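Local coordinates for peptidase S9 prolyl oligopeptidase catalytic domain-containing protein (Pyrococcus horikoshii, PDB 4HXF) that probably hydrolyses peptides as a serine protease of the prolyl oligopeptidase family, an acylaminoacyl peptidase that assembles into a self-compartmentalizing hexamer, at residues Phe529-Val534 with Leu555-Val560; Trp474-Thr477 with Leu481-Ala484; Thr433-Phe438 with Tyr522-Pro527. One frame throughout, in Å; residues are numbered along the deposited sequence.

Interaction 1 of 3, residues Phe529-Val534 with Leu555-Val560; sequences FYAKNV and LMFYHV
Ala-531 points its CB at helix 552-563 and meets two side chains one helical turn apart, Phe-557 and Val-560. The closer is Val-560, whose CG1 lies 3.8 Å from Ala-531 CB. That methyl stands anti to the backbone N (chi1 163°) and thus reaches across, while CG2 lies beside the N. Phe-557 leaves the helix at a slant, but its ring swings over until CE1 is 4.2 Å from Ala-531 CB, and the methyl comes to the ring obliquely. The small alanine side chain is consistent with the close approach of the backbones, the CA atoms of Ala-531 and Val-560 being 7.1 Å apart. The contact is wholly apolar and buried. Within the 3-10 turn Val-534 N bonds to Ala-531 O (3.1 Å), and within the helix Val-560 N bonds to Met-556 O (3.0 Å). Further out, Leu-561 and Leu-564 also touch Ala-531, and Asn-473 of helix 467-478 touches Phe-557. The far side of helix 552-563 faces a neighbouring subunit, where His-559 ND1 bonds to Ala-499 O and His-559 NE2 accepts from Ala-139 N of that subunit. The arrangement belongs to the alpha/beta-hydrolase fold: helix 552-563 is the connection of a beta-alpha-beta crossover between parallel strands 538-543 and 568-573, and the 3-10 turn leading to the first of these strands packs against it.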
# COMPACT_ATOMS: atom_id res chain seq x y z
N PHE A 529 11.86 47.45 -22.64
CA PHE A 529 12.36 48.81 -22.50
C PHE A 529 11.31 49.88 -22.81
O PHE A 529 11.52 51.09 -22.54
CB PHE A 529 13.57 49.00 -23.36
CG PHE A 529 14.70 48.23 -22.89
CD1 PHE A 529 14.87 46.93 -23.24
CD2 PHE A 529 15.50 48.75 -21.87
CE1 PHE A 529 15.86 46.17 -22.70
CE2 PHE A 529 16.52 47.98 -21.27
CZ PHE A 529 16.72 46.67 -21.73
N TYR A 530 10.19 49.47 -23.39
CA TYR A 530 9.09 50.36 -23.76
C TYR A 530 7.85 50.12 -22.99
O TYR A 530 6.75 50.56 -23.35
CB TYR A 530 8.77 50.12 -25.27
CG TYR A 530 9.98 50.35 -26.20
CD1 TYR A 530 10.82 49.30 -26.56
CD2 TYR A 530 10.13 51.53 -26.90
CE1 TYR A 530 11.85 49.47 -27.44
CE2 TYR A 530 11.17 51.68 -27.87
CZ TYR A 530 12.00 50.61 -28.12
OH TYR A 530 13.09 50.85 -28.94
N ALA A 531 8.00 49.38 -21.87
CA ALA A 531 6.85 49.09 -20.96
C ALA A 531 6.02 50.30 -20.58
O ALA A 531 4.82 50.15 -20.43
CB ALA A 531 7.44 48.41 -19.73
N LYS A 532 6.64 51.46 -20.39
CA LYS A 532 5.88 52.66 -20.00
C LYS A 532 4.76 53.02 -20.99
O LYS A 532 3.81 53.67 -20.65
CB LYS A 532 6.81 53.84 -19.67
CG LYS A 532 7.48 54.38 -20.90
CD LYS A 532 8.39 55.61 -20.66
CE LYS A 532 9.44 55.69 -21.82
N ASN A 533 4.91 52.58 -22.22
CA ASN A 533 3.97 52.92 -23.27
C ASN A 533 2.66 52.15 -23.23
O ASN A 533 1.70 52.51 -23.99
CB ASN A 533 4.58 52.65 -24.65
CG ASN A 533 5.76 53.55 -25.00
OD1 ASN A 533 6.05 54.55 -24.34
ND2 ASN A 533 6.44 53.21 -26.10
N VAL A 534 2.65 51.04 -22.52
CA VAL A 534 1.49 50.12 -22.54
C VAL A 534 0.26 50.78 -21.93
O VAL A 534 0.34 51.42 -20.82
CB VAL A 534 1.77 48.80 -21.86
CG1 VAL A 534 0.52 47.88 -21.77
CG2 VAL A 534 2.95 48.11 -22.53
N LEU A 555 7.90 36.92 -16.82
CA LEU A 555 7.82 37.45 -15.44
C LEU A 555 8.50 38.82 -15.32
O LEU A 555 8.02 39.74 -14.59
CB LEU A 555 8.34 36.43 -14.44
CG LEU A 555 8.26 36.83 -12.95
CD1 LEU A 555 6.79 37.23 -12.62
CD2 LEU A 555 8.75 35.68 -12.00
N MET A 556 9.58 39.05 -16.05
CA MET A 556 10.23 40.37 -16.01
C MET A 556 9.28 41.42 -16.54
O MET A 556 9.21 42.48 -15.98
CB MET A 556 11.60 40.41 -16.72
CG MET A 556 12.66 39.57 -16.14
SD MET A 556 14.29 39.89 -16.90
CE MET A 556 13.98 39.54 -18.61
N PHE A 557 8.63 41.16 -17.67
CA PHE A 557 7.68 42.05 -18.29
C PHE A 557 6.50 42.33 -17.33
O PHE A 557 6.15 43.51 -17.10
CB PHE A 557 7.26 41.56 -19.64
CG PHE A 557 6.63 42.61 -20.55
CD1 PHE A 557 7.15 43.89 -20.78
CD2 PHE A 557 5.58 42.22 -21.38
CE1 PHE A 557 6.53 44.76 -21.64
CE2 PHE A 557 5.02 43.10 -22.29
CZ PHE A 557 5.54 44.33 -22.48
N TYR A 558 5.98 41.30 -16.72
CA TYR A 558 4.97 41.41 -15.70
C TYR A 558 5.39 42.31 -14.52
O TYR A 558 4.69 43.32 -14.20
CB TYR A 558 4.59 40.03 -15.16
CG TYR A 558 3.56 40.11 -14.02
CD1 TYR A 558 2.23 40.39 -14.27
CD2 TYR A 558 3.97 40.03 -12.72
CE1 TYR A 558 1.32 40.54 -13.22
CE2 TYR A 558 3.10 40.22 -11.67
CZ TYR A 558 1.76 40.46 -11.94
OH TYR A 558 0.84 40.67 -10.94
N HIS A 559 6.56 42.02 -13.90
CA HIS A 559 6.98 42.86 -12.78
C HIS A 559 7.20 44.34 -13.12
O HIS A 559 6.85 45.25 -12.36
CB HIS A 559 8.28 42.33 -12.14
CG HIS A 559 8.14 41.09 -11.35
ND1 HIS A 559 9.20 40.26 -11.04
CD2 HIS A 559 7.04 40.59 -10.57
CE1 HIS A 559 8.74 39.28 -10.14
NE2 HIS A 559 7.45 39.52 -9.87
N VAL A 560 7.83 44.54 -14.29
CA VAL A 560 8.16 45.90 -14.73
C VAL A 560 6.88 46.63 -15.06
O VAL A 560 6.73 47.81 -14.67
CB VAL A 560 9.18 45.91 -15.87
CG1 VAL A 560 9.17 47.26 -16.56
CG2 VAL A 560 10.58 45.47 -15.37

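Interaction 2 of 3, residues Trp474-Thr477 with Leu481-Ala484; sequences WALT and LFKA
The turn that closes helix 467-478 and leads into strand 484-488 folds back on the helix through one aromatic side chain, Phe-482. Its ring lies obliquely against Ala-475, with CE1 3.8 Å from Ala-475 CB and CD1 at 4.1 Å from the same methyl. Phe-482 CG lies beside its own backbone N (chi1 -54°), which carries the ring towards Ala-475. Leu-476 meets the root of the side chain: its CD1 sits 3.9 Å from Phe-482 CB, and the two side chains cross obliquely. Strand 460-465, helix 467-478 and strand 484-488 form a beta-alpha-beta unit of the alpha/beta-hydrolase sheet, and the helix starts just after Ser-466 at the probable nucleophile elbow. Ile-462 of the first strand touches Ala-475, Leu-476 and Phe-482 alike, and Ile-445 of helix 436-451 also packs on Phe-482. Within its own segment the Phe-482 ring has Leu-481 CB over one face, 4.1 Å above the plane and displaced towards the rim. Near the end of the helix, Thr-477 OG1 donates to Trp-474 O at 2.8 Å, approaching 15° out of the carbonyl plane.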
# COMPACT_ATOMS: atom_id res chain seq x y z
N TRP A 474 5.18 43.66 -28.10
CA TRP A 474 5.69 44.77 -28.90
C TRP A 474 4.61 45.66 -29.35
O TRP A 474 4.63 46.88 -29.18
CB TRP A 474 6.43 44.18 -30.07
CG TRP A 474 7.17 45.21 -30.91
CD1 TRP A 474 6.89 45.49 -32.20
CD2 TRP A 474 8.41 45.95 -30.59
NE1 TRP A 474 7.74 46.42 -32.71
CE2 TRP A 474 8.71 46.75 -31.76
CE3 TRP A 474 9.21 46.10 -29.47
CZ2 TRP A 474 9.83 47.51 -31.85
CZ3 TRP A 474 10.30 46.94 -29.52
CH2 TRP A 474 10.63 47.65 -30.67
N ALA A 475 3.53 45.07 -29.86
CA ALA A 475 2.39 45.81 -30.36
C ALA A 475 1.77 46.72 -29.28
O ALA A 475 1.42 47.90 -29.53
CB ALA A 475 1.31 44.83 -30.83
N LEU A 476 1.73 46.20 -28.05
CA LEU A 476 1.10 47.00 -26.98
C LEU A 476 2.03 48.12 -26.55
O LEU A 476 1.59 49.15 -26.02
CB LEU A 476 0.76 46.15 -25.77
CG LEU A 476 -0.64 45.56 -25.77
CD1 LEU A 476 -1.20 45.00 -27.04
CD2 LEU A 476 -0.89 44.73 -24.46
N THR A 477 3.31 47.98 -26.83
CA THR A 477 4.26 49.05 -26.55
C THR A 477 4.44 50.04 -27.69
O THR A 477 4.92 51.16 -27.50
CB THR A 477 5.69 48.57 -26.20
OG1 THR A 477 6.33 48.01 -27.33
CG2 THR A 477 5.78 47.64 -24.97
N LEU A 481 -3.51 50.95 -31.14
CA LEU A 481 -4.65 50.34 -31.76
C LEU A 481 -5.38 49.32 -30.90
O LEU A 481 -6.57 49.21 -30.98
CB LEU A 481 -4.19 49.66 -33.10
CG LEU A 481 -5.25 49.01 -34.00
CD1 LEU A 481 -6.31 50.05 -34.39
CD2 LEU A 481 -4.50 48.39 -35.21
N PHE A 482 -4.65 48.56 -30.08
CA PHE A 482 -5.18 47.38 -29.41
C PHE A 482 -5.74 47.64 -28.03
O PHE A 482 -5.22 48.46 -27.27
CB PHE A 482 -4.11 46.30 -29.33
CG PHE A 482 -3.52 45.97 -30.66
CD1 PHE A 482 -2.36 46.57 -31.10
CD2 PHE A 482 -4.18 45.13 -31.52
CE1 PHE A 482 -1.82 46.36 -32.32
CE2 PHE A 482 -3.65 44.94 -32.78
CZ PHE A 482 -2.50 45.53 -33.20
N LYS A 483 -6.86 46.98 -27.75
CA LYS A 483 -7.62 47.21 -26.50
C LYS A 483 -7.25 46.18 -25.39
O LYS A 483 -7.58 46.37 -24.24
CB LYS A 483 -9.07 47.16 -26.79
CG LYS A 483 -9.52 48.38 -27.62
CD LYS A 483 -9.12 49.73 -27.01
CE LYS A 483 -9.85 50.88 -27.74
NZ LYS A 483 -9.35 50.95 -29.17
N ALA A 484 -6.64 45.08 -25.79
CA ALA A 484 -6.26 43.94 -24.94
C ALA A 484 -5.26 43.10 -25.64
O ALA A 484 -5.28 42.98 -26.84
CB ALA A 484 -7.51 43.08 -24.63

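Interaction 3 of 3, residues Thr433-Phe438 with Tyr522-Pro527; sequences TGLEDF and YRKLSP
Leu-525 lays its isobutyl group over Thr-433, touching both the backbone carbonyl and the hydroxyl of that residue. Leu-525 CD2 is 3.6 Å from Thr-433 O, and Leu-525 CD1 is equally close to Thr-433 OG1, the two side chains crossing at a slant. Thr-433 OG1 lies between its own backbone N and carbonyl carbon (chi1 57°), the position from which it meets that methyl. These are van der Waals contacts of methyls with oxygens. The contact ties together two connections of the alpha/beta-hydrolase fold: the loop entering helix 436-451, and the exit of the short helix 521-524 within the long excursion between strands 484-488 and 538-543. Leu-435 adds the apolar part, its CD2 3.7 Å from Leu-525 CD2 with the side chains at about a right angle. The extended chain of Lys-524, exposed to solvent, brings NZ to 4.4 Å from Leu-435 CD1. Tyr-470 OH bonds to Leu-525 O, with Thr-433 O a weak second partner. Trp-494 and Tyr-467, which line the inhibitor pocket, touch Thr-433, whose side chain stays about 7 Å from the bound inhibitor at the nearest atoms. Between the two touching residues of the loop, Gly-434 has a positive phi (90°), a conformation that suits a residue without a side chain. Asp-437 fixes this bend from the first turn of the helix. Its OD2 is bonded to Tyr-467 OH, and its OD1 receives Gly-434 N at 2.9 Å on the syn lone pair, with an N-H...O angle of 138°.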
# COMPACT_ATOMS: atom_id res chain seq x y z
N THR A 433 13.50 42.33 -36.29
CA THR A 433 12.28 41.94 -35.50
C THR A 433 11.53 43.16 -34.91
O THR A 433 12.16 44.00 -34.33
CB THR A 433 12.65 41.06 -34.34
OG1 THR A 433 13.61 41.68 -33.46
CG2 THR A 433 13.20 39.67 -34.79
N GLY A 434 10.24 43.24 -35.18
CA GLY A 434 9.43 44.37 -34.65
C GLY A 434 9.40 45.55 -35.59
O GLY A 434 8.70 46.54 -35.37
N LEU A 435 10.14 45.48 -36.72
CA LEU A 435 10.23 46.60 -37.64
C LEU A 435 9.28 46.36 -38.80
O LEU A 435 8.09 46.51 -38.63
CB LEU A 435 11.71 46.86 -38.06
CG LEU A 435 12.70 47.11 -36.90
CD1 LEU A 435 14.11 47.39 -37.39
CD2 LEU A 435 12.14 48.26 -35.99
N GLU A 436 9.78 45.96 -39.96
CA GLU A 436 8.84 45.76 -41.11
C GLU A 436 7.80 44.67 -40.84
O GLU A 436 6.66 44.77 -41.30
CB GLU A 436 9.61 45.46 -42.39
CG GLU A 436 10.44 46.58 -42.98
CD GLU A 436 11.75 46.80 -42.22
OE1 GLU A 436 12.36 45.91 -41.57
OE2 GLU A 436 12.22 47.94 -42.27
N ASP A 437 8.14 43.58 -40.13
CA ASP A 437 7.16 42.54 -39.87
C ASP A 437 5.95 43.03 -39.10
O ASP A 437 4.81 42.67 -39.38
CB ASP A 437 7.74 41.23 -39.34
CG ASP A 437 8.37 41.31 -37.90
OD1 ASP A 437 8.63 42.42 -37.40
OD2 ASP A 437 8.66 40.23 -37.35
N PHE A 438 6.18 43.87 -38.09
CA PHE A 438 5.11 44.49 -37.38
C PHE A 438 4.28 45.41 -38.24
O PHE A 438 3.08 45.39 -38.18
CB PHE A 438 5.66 45.26 -36.19
CG PHE A 438 4.58 45.98 -35.35
CD1 PHE A 438 3.49 45.27 -34.86
CD2 PHE A 438 4.69 47.30 -35.05
CE1 PHE A 438 2.49 45.92 -34.09
CE2 PHE A 438 3.74 47.95 -34.31
CZ PHE A 438 2.65 47.27 -33.84
N TYR A 522 19.62 44.65 -29.13
CA TYR A 522 19.09 43.82 -28.10
C TYR A 522 18.20 44.57 -27.11
O TYR A 522 17.35 43.96 -26.46
CB TYR A 522 20.23 43.09 -27.35
CG TYR A 522 20.66 41.87 -28.16
CD1 TYR A 522 21.52 41.99 -29.28
CD2 TYR A 522 20.24 40.63 -27.85
CE1 TYR A 522 21.92 40.89 -29.97
CE2 TYR A 522 20.60 39.50 -28.60
CZ TYR A 522 21.47 39.65 -29.66
OH TYR A 522 21.78 38.54 -30.42
N ARG A 523 18.44 45.88 -26.99
CA ARG A 523 17.53 46.73 -26.22
C ARG A 523 16.52 47.41 -27.12
O ARG A 523 15.32 47.45 -26.79
CB ARG A 523 18.36 47.84 -25.52
CG ARG A 523 19.11 47.32 -24.26
CD ARG A 523 20.14 48.40 -23.86
NE ARG A 523 19.40 49.65 -23.56
CZ ARG A 523 19.05 50.06 -22.32
NH1 ARG A 523 19.47 49.39 -21.20
NH2 ARG A 523 18.33 51.18 -22.21
N LYS A 524 16.94 47.92 -28.28
CA LYS A 524 16.08 48.64 -29.16
C LYS A 524 14.85 47.85 -29.64
O LYS A 524 13.78 48.46 -29.84
CB LYS A 524 16.82 49.18 -30.44
CG LYS A 524 15.94 49.83 -31.48
CD LYS A 524 16.66 50.25 -32.81
CE LYS A 524 15.63 50.50 -33.95
NZ LYS A 524 16.23 50.65 -35.33
N LEU A 525 15.02 46.57 -29.89
CA LEU A 525 13.93 45.78 -30.35
C LEU A 525 13.24 44.91 -29.27
O LEU A 525 12.53 43.95 -29.58
CB LEU A 525 14.38 44.89 -31.49
CG LEU A 525 15.04 45.72 -32.59
CD1 LEU A 525 15.65 44.70 -33.63
CD2 LEU A 525 14.08 46.77 -33.20
N SER A 526 13.45 45.27 -27.98
CA SER A 526 12.89 44.51 -26.89
C SER A 526 11.74 45.26 -26.22
O SER A 526 11.95 46.38 -25.73
CB SER A 526 14.00 44.26 -25.82
OG SER A 526 14.95 43.24 -26.28
N PRO A 527 10.58 44.63 -26.13
CA PRO A 527 9.39 45.27 -25.47
C PRO A 527 9.65 45.79 -24.03
O PRO A 527 9.07 46.81 -23.69
CB PRO A 527 8.33 44.18 -25.47
CG PRO A 527 8.71 43.34 -26.68
CD PRO A 527 10.18 43.40 -26.82

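Overall arrangement
All three contacts lie in the alpha/beta-hydrolase part of the chain, with centres 13 to 15 Å apart. Interactions 1 and 2 are buried and apolar, each built on a small alanine methyl beside a phenylalanine ring; interaction 3 is only partly buried, with leucine methyls on backbone and hydroxyl oxygens and a lysine at its edge. Helix 467-478 carries one side of interaction 2 and borders the other two. From it, Trp-474 NE1 bonds to Gly-434 O of interaction 3, while Thr-477 O probably accepts from Asn-533 ND2 of interaction 1. Tyr-530 OH, probably bonded to Lys-524 O, joins 529-534 to 522-527. Interaction 1, and interaction 3 through Arg-523, reach another subunit; interaction 2 touches no other chain.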